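Side-chain contacts in predicted metal-dependent hydrolase of the TIM-barrel fold (Lactobacillus casei, PDB 2QPX), which is probably a zinc-dependent hydrolase of the amidohydrolase group, holding two zinc ions in a TIM-barrel fold, though its substrate is unknown: residues A[32-37]-A[57-62]; A[220-225]-A[367-372]. All coordinates share one frame; numbering follows the deposited sequence.

Interaction 1. Residues A[32-37]-A[57-62]; sequences DRLAQV and HGFLAL. With EDO (1,2-ethanediol), chain E.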
loop_
_atom_site.group_PDB
_atom_site.type_symbol
_atom_site.label_atom_id
_atom_site.label_comp_id
_atom_site.label_asym_id
_atom_site.label_seq_id
_atom_site.Cartn_x
_atom_site.Cartn_y
_atom_site.Cartn_z
ATOM N N ASP A 32 -21.310 -23.803 -10.800
ATOM C CA ASP A 32 -20.708 -23.836 -9.468
ATOM C C ASP A 32 -19.180 -23.970 -9.543
ATOM O O ASP A 32 -18.461 -23.351 -8.742
ATOM C CB ASP A 32 -21.307 -24.951 -8.618
ATOM C CG ASP A 32 -22.720 -24.648 -8.133
ATOM O OD1 ASP A 32 -23.260 -23.529 -8.320
ATOM O OD2 ASP A 32 -23.276 -25.582 -7.532
ATOM N N ARG A 33 -18.676 -24.757 -10.481
ATOM C CA ARG A 33 -17.221 -24.887 -10.649
ATOM C C ARG A 33 -16.581 -23.578 -11.095
ATOM O O ARG A 33 -15.460 -23.247 -10.686
ATOM C CB ARG A 33 -16.824 -26.048 -11.590
ATOM C CG ARG A 33 -17.137 -27.447 -11.033
ATOM C CD ARG A 33 -16.292 -27.852 -9.812
ATOM N NE ARG A 33 -14.836 -27.940 -10.052
ATOM C CZ ARG A 33 -14.173 -29.031 -10.421
ATOM N NH1 ARG A 33 -14.789 -30.184 -10.618
ATOM N NH2 ARG A 33 -12.868 -28.982 -10.549
ATOM N N LEU A 34 -17.244 -22.836 -11.955
ATOM C CA LEU A 34 -16.798 -21.513 -12.352
ATOM C C LEU A 34 -16.755 -20.579 -11.127
ATOM O O LEU A 34 -15.786 -19.842 -10.911
ATOM C CB LEU A 34 -17.719 -20.905 -13.438
ATOM C CG LEU A 34 -17.425 -21.308 -14.866
ATOM C CD1 LEU A 34 -18.635 -20.999 -15.820
ATOM C CD2 LEU A 34 -16.085 -20.663 -15.373
ATOM N N ALA A 35 -17.812 -20.598 -10.330
ATOM C CA ALA A 35 -17.829 -19.804 -9.097
ATOM C C ALA A 35 -16.698 -20.209 -8.160
ATOM O O ALA A 35 -15.970 -19.362 -7.647
ATOM C CB ALA A 35 -19.204 -19.901 -8.412
ATOM N N GLN A 36 -16.504 -21.503 -7.972
ATOM C CA GLN A 36 -15.522 -21.985 -7.013
ATOM C C GLN A 36 -14.100 -21.586 -7.454
ATOM O O GLN A 36 -13.294 -21.195 -6.597
ATOM C CB GLN A 36 -15.669 -23.496 -6.799
ATOM C CG GLN A 36 -16.960 -23.843 -6.056
ATOM C CD GLN A 36 -17.397 -25.319 -6.173
ATOM O OE1 GLN A 36 -16.847 -26.062 -6.955
ATOM N NE2 GLN A 36 -18.404 -25.722 -5.384
ATOM N N VAL A 37 -13.799 -21.598 -8.768
ATOM C CA VAL A 37 -12.469 -21.266 -9.216
ATOM C C VAL A 37 -12.226 -19.750 -9.312
ATOM O O VAL A 37 -11.075 -19.309 -9.398
ATOM C CB VAL A 37 -12.122 -22.001 -10.544
ATOM C CG1 VAL A 37 -12.712 -21.284 -11.760
ATOM C CG2 VAL A 37 -10.580 -22.153 -10.667
ATOM N N HIS A 57 -18.925 -12.733 -12.068
ATOM C CA HIS A 57 -19.693 -12.082 -13.139
ATOM C C HIS A 57 -18.923 -11.893 -14.421
ATOM O O HIS A 57 -19.504 -12.028 -15.520
ATOM C CB HIS A 57 -20.311 -10.799 -12.628
ATOM C CG HIS A 57 -21.340 -11.055 -11.586
ATOM N ND1 HIS A 57 -22.679 -11.213 -11.873
ATOM C CD2 HIS A 57 -21.219 -11.278 -10.243
ATOM C CE1 HIS A 57 -23.336 -11.490 -10.758
ATOM N NE2 HIS A 57 -22.471 -11.534 -9.752
ATOM N N GLY A 58 -17.627 -11.626 -14.330
ATOM C CA GLY A 58 -16.765 -11.616 -15.507
ATOM C C GLY A 58 -16.715 -12.959 -16.183
ATOM O O GLY A 58 -16.769 -13.041 -17.400
ATOM N N PHE A 59 -16.599 -14.014 -15.393
ATOM C CA PHE A 59 -16.588 -15.363 -15.974
ATOM C C PHE A 59 -17.888 -15.648 -16.684
ATOM O O PHE A 59 -17.898 -16.199 -17.790
ATOM C CB PHE A 59 -16.443 -16.453 -14.899
ATOM C CG PHE A 59 -15.052 -16.618 -14.321
ATOM C CD1 PHE A 59 -13.999 -15.790 -14.639
ATOM C CD2 PHE A 59 -14.831 -17.642 -13.439
ATOM C CE1 PHE A 59 -12.750 -15.977 -14.056
ATOM C CE2 PHE A 59 -13.589 -17.835 -12.861
ATOM C CZ PHE A 59 -12.560 -16.997 -13.172
ATOM N N LEU A 60 -19.007 -15.288 -16.069
ATOM C CA LEU A 60 -20.324 -15.503 -16.715
ATOM C C LEU A 60 -20.456 -14.737 -17.997
ATOM O O LEU A 60 -21.051 -15.230 -18.969
ATOM C CB LEU A 60 -21.455 -15.056 -15.796
ATOM C CG LEU A 60 -21.786 -15.908 -14.608
ATOM C CD1 LEU A 60 -23.074 -15.346 -13.931
ATOM C CD2 LEU A 60 -21.964 -17.405 -14.948
ATOM N N ALA A 61 -19.951 -13.512 -18.027
ATOM C CA ALA A 61 -20.025 -12.677 -19.208
ATOM C C ALA A 61 -19.279 -13.352 -20.347
ATOM O O ALA A 61 -19.772 -13.394 -21.482
ATOM C CB ALA A 61 -19.432 -11.254 -18.924
ATOM N N LEU A 62 -18.107 -13.900 -20.069
ATOM C CA LEU A 62 -17.336 -14.570 -21.109
ATOM C C LEU A 62 -18.007 -15.866 -21.541
ATOM O O LEU A 62 -18.046 -16.149 -22.722
ATOM C CB LEU A 62 -15.872 -14.813 -20.715
ATOM C CG LEU A 62 -14.861 -13.713 -21.090
ATOM C CD1 LEU A 62 -15.044 -12.559 -20.129
ATOM C CD2 LEU A 62 -13.461 -14.261 -21.019
HETATM C C1 EDO E . -25.068 -13.725 -7.893
HETATM O O1 EDO E . -25.426 -14.726 -6.963
HETATM C C2 EDO E . -25.502 -12.411 -7.234
HETATM O O2 EDO E . -24.593 -11.382 -7.597
#
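Phe59 reaches out from helix 54-66 and presents the CD2 and CE2 atoms of its ring to Leu34 and Val37 of helix 30-37; no hydrogen bond crosses between the two segments, and the contact is apolar. Leu34 meets the ring with one methyl, CD2 lying 3.8 Å from CD2 of Phe59, while CG1 of Val37 comes obliquely to 3.7 Å from CE2 of Phe59. The Phe59 chain stands with CG anti to its carbonyl carbon (chi1 -76°), which swings the ring off its own helix toward Leu34. A broad flat phenyl suits this place because one residue can span two aliphatic neighbours a helical turn apart, and the branched side chains of Leu34 and Val37 each have a methyl to set against it.

Backbone also takes part: the carbonyl oxygen of Leu34 faces the ring edge near its plane, 3.5 Å from CD2 of Phe59, where the weakly positive ring hydrogens are directed.

Both helices belong to the long excursion between strands 14-19 and 95-101 of the TIM-barrel fold. Met325 of helix 323-342 touches both Val37 and Phe59, and Val37 also rests on Ser320 and Thr321, in the loop that follows the zinc ligand Asp318.

Polar contacts lie at the margin. NE2 of His57 donates a 3.0 Å hydrogen bond to O2 of a 1,2-ethanediol, probably from the crystallisation liquor, and is also bonded to Lys51 O, which binds the diol as well. From the second subunit, Gln351 bonds to the diol and Trp355 meets the imidazole edge-to-face.

Interaction 2. Residues A[220-225]-A[367-372]; sequences AQDMPL and LYHQER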
loop_
_atom_site.group_PDB
_atom_site.type_symbol
_atom_site.label_atom_id
_atom_site.label_comp_id
_atom_site.label_asym_id
_atom_site.label_seq_id
_atom_site.Cartn_x
_atom_site.Cartn_y
_atom_site.Cartn_z
ATOM N N ALA A 220 22.488 -23.707 -13.559
ATOM C CA ALA A 220 23.234 -24.543 -14.508
ATOM C C ALA A 220 22.370 -24.964 -15.691
ATOM O O ALA A 220 22.901 -25.132 -16.790
ATOM C CB ALA A 220 23.824 -25.775 -13.820
ATOM N N GLN A 221 21.053 -25.103 -15.489
ATOM C CA GLN A 221 20.120 -25.435 -16.576
ATOM C C GLN A 221 19.580 -24.204 -17.316
ATOM O O GLN A 221 18.924 -24.330 -18.357
ATOM C CB GLN A 221 18.958 -26.272 -16.029
ATOM C CG GLN A 221 19.374 -27.633 -15.538
ATOM C CD GLN A 221 18.283 -28.354 -14.806
ATOM O OE1 GLN A 221 17.411 -28.971 -15.434
ATOM N NE2 GLN A 221 18.295 -28.274 -13.461
ATOM N N ASP A 222 19.858 -23.027 -16.780
ATOM C CA ASP A 222 19.457 -21.744 -17.334
ATOM C C ASP A 222 17.954 -21.674 -17.594
ATOM O O ASP A 222 17.528 -21.190 -18.645
ATOM C CB ASP A 222 20.224 -21.411 -18.625
ATOM C CG ASP A 222 20.065 -19.959 -19.035
ATOM O OD1 ASP A 222 19.874 -19.061 -18.150
ATOM O OD2 ASP A 222 20.064 -19.701 -20.267
HETATM N N MSE A 223 17.152 -22.090 -16.603
HETATM C CA MSE A 223 15.704 -21.951 -16.691
HETATM C C MSE A 223 15.207 -21.119 -15.499
HETATM O O MSE A 223 15.861 -21.112 -14.451
HETATM C CB MSE A 223 15.029 -23.306 -16.766
HETATM C CG MSE A 223 15.647 -24.181 -17.836
HETATM SE SE MSE A 223 14.545 -25.715 -18.297
HETATM C CE MSE A 223 14.393 -26.602 -16.607
ATOM N N PRO A 224 14.075 -20.415 -15.647
ATOM C CA PRO A 224 13.622 -19.577 -14.554
ATOM C C PRO A 224 13.079 -20.299 -13.338
ATOM O O PRO A 224 12.632 -21.457 -13.453
ATOM C CB PRO A 224 12.512 -18.747 -15.198
ATOM C CG PRO A 224 12.787 -18.824 -16.677
ATOM C CD PRO A 224 13.254 -20.174 -16.850
ATOM N N LEU A 225 13.110 -19.581 -12.211
ATOM C CA LEU A 225 12.490 -20.042 -10.958
ATOM C C LEU A 225 11.405 -19.045 -10.597
ATOM O O LEU A 225 11.676 -17.889 -10.300
ATOM C CB LEU A 225 13.505 -20.143 -9.814
ATOM C CG LEU A 225 12.960 -20.465 -8.419
ATOM C CD1 LEU A 225 12.184 -21.799 -8.406
ATOM C CD2 LEU A 225 14.168 -20.433 -7.410
ATOM N N LEU A 367 13.092 -15.613 -21.880
ATOM C CA LEU A 367 13.381 -16.127 -20.563
ATOM C C LEU A 367 13.242 -17.654 -20.479
ATOM O O LEU A 367 14.063 -18.347 -19.873
ATOM C CB LEU A 367 12.410 -15.383 -19.619
ATOM C CG LEU A 367 12.582 -15.316 -18.159
ATOM C CD1 LEU A 367 14.002 -14.926 -17.843
ATOM C CD2 LEU A 367 11.478 -14.328 -17.653
ATOM N N TYR A 368 12.218 -18.200 -21.135
ATOM C CA TYR A 368 11.911 -19.594 -21.079
ATOM C C TYR A 368 12.383 -20.356 -22.313
ATOM O O TYR A 368 12.123 -21.551 -22.452
ATOM C CB TYR A 368 10.426 -19.858 -20.841
ATOM C CG TYR A 368 9.891 -19.371 -19.497
ATOM C CD1 TYR A 368 9.375 -18.102 -19.329
ATOM C CD2 TYR A 368 9.882 -20.214 -18.404
ATOM C CE1 TYR A 368 8.857 -17.671 -18.115
ATOM C CE2 TYR A 368 9.374 -19.792 -17.179
ATOM C CZ TYR A 368 8.880 -18.521 -17.037
ATOM O OH TYR A 368 8.339 -18.097 -15.845
ATOM N N HIS A 369 13.082 -19.659 -23.204
ATOM C CA HIS A 369 13.654 -20.302 -24.389
ATOM C C HIS A 369 12.577 -20.882 -25.322
ATOM O O HIS A 369 12.710 -22.012 -25.831
ATOM C CB HIS A 369 14.684 -21.367 -24.023
ATOM C CG HIS A 369 15.735 -20.898 -23.070
ATOM N ND1 HIS A 369 16.692 -19.964 -23.411
ATOM C CD2 HIS A 369 15.954 -21.202 -21.766
ATOM C CE1 HIS A 369 17.469 -19.728 -22.363
ATOM N NE2 HIS A 369 17.050 -20.484 -21.355
ATOM N N GLN A 370 11.495 -20.111 -25.504
ATOM C CA GLN A 370 10.352 -20.545 -26.300
ATOM C C GLN A 370 10.192 -19.702 -27.565
ATOM O O GLN A 370 9.099 -19.572 -28.091
ATOM C CB GLN A 370 9.058 -20.510 -25.477
ATOM C CG GLN A 370 9.166 -21.334 -24.182
ATOM C CD GLN A 370 9.344 -22.806 -24.480
ATOM O OE1 GLN A 370 8.510 -23.418 -25.175
ATOM N NE2 GLN A 370 10.431 -23.401 -23.958
ATOM N N GLU A 371 11.293 -19.167 -28.062
ATOM C CA GLU A 371 11.246 -18.306 -29.264
ATOM C C GLU A 371 10.567 -18.975 -30.439
ATOM O O GLU A 371 9.754 -18.360 -31.144
ATOM C CB GLU A 371 12.647 -17.849 -29.667
ATOM C CG GLU A 371 13.336 -16.968 -28.634
ATOM C CD GLU A 371 14.259 -17.710 -27.659
ATOM O OE1 GLU A 371 14.123 -18.940 -27.455
ATOM O OE2 GLU A 371 15.162 -17.037 -27.117
ATOM N N ARG A 372 10.871 -20.235 -30.648
ATOM C CA ARG A 372 10.285 -20.954 -31.782
ATOM C C ARG A 372 8.745 -20.991 -31.809
ATOM O O ARG A 372 8.115 -20.862 -32.874
ATOM C CB ARG A 372 10.859 -22.366 -31.801
ATOM C CG ARG A 372 10.346 -23.269 -32.875
ATOM C CD ARG A 372 11.109 -24.587 -32.759
ATOM N NE ARG A 372 12.495 -24.419 -33.175
ATOM C CZ ARG A 372 13.464 -25.296 -32.934
#
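Asp222 offers its backbone oxygen to His369, whose NE2 donates a hydrogen bond of 2.8 Å to Asp222 O. The oxygen lies in the imidazole plane, where a ring N-H is suited to meet it, and the donor approaches almost straight down the carbonyl (C=O...N 166°), although the bond is bent at the hydrogen (151°). Both residues have positive phi and end their helices in Schellman motifs, so two helix termini are joined here. The Asp222 carboxylate has its salt bridge elsewhere, through OD1 to Lys259.

Farther along, Pro224 carries the apolar part. Its CG sits over one face of the Tyr368 ring, 3.8 Å from the ring centroid, a CH-pi contact for which a rigid proline ring beside a flat aromatic is well suited. The same CG also packs against CG of Leu367 at 3.8 Å. With CG anti to the carbonyl carbon (chi1 -64°), Tyr368 presents that face to the proline and hydrogen-bonds through its hydroxyl to His17 ND1 and Gln226 NE2. Replacing Tyr368 by an alanine would probably leave Pro224 without its aromatic cover and His17 and Gln226 without the hydroxyl they share.

Thus the end of helix 204-221, leading into barrel strand 225-229, meets the end of helix 349-367, with Val261 of strand 260-264 touching both Pro224 and Tyr368.

Interactions 1 and 2 lie on opposite sides of the centre of the chain, their centres 33 Å apart and their nearest atoms about 20 Å apart, so they do not touch. Each nevertheless has one residue within about 10 to 11 Å of a zinc ion. In interaction 1 the side chain of Val37 is about 10 Å from a zinc ion and about 8 Å from that of the ligand His20. In interaction 2 the side chain of Tyr368 is about 11 Å from a zinc ion and about 6 Å from that of His18, another ligand. Neither supplies a metal ligand itself. His57 and Ala61 of interaction 1 also touch the second subunit, whereas no other protein chain of the assembly touches interaction 2.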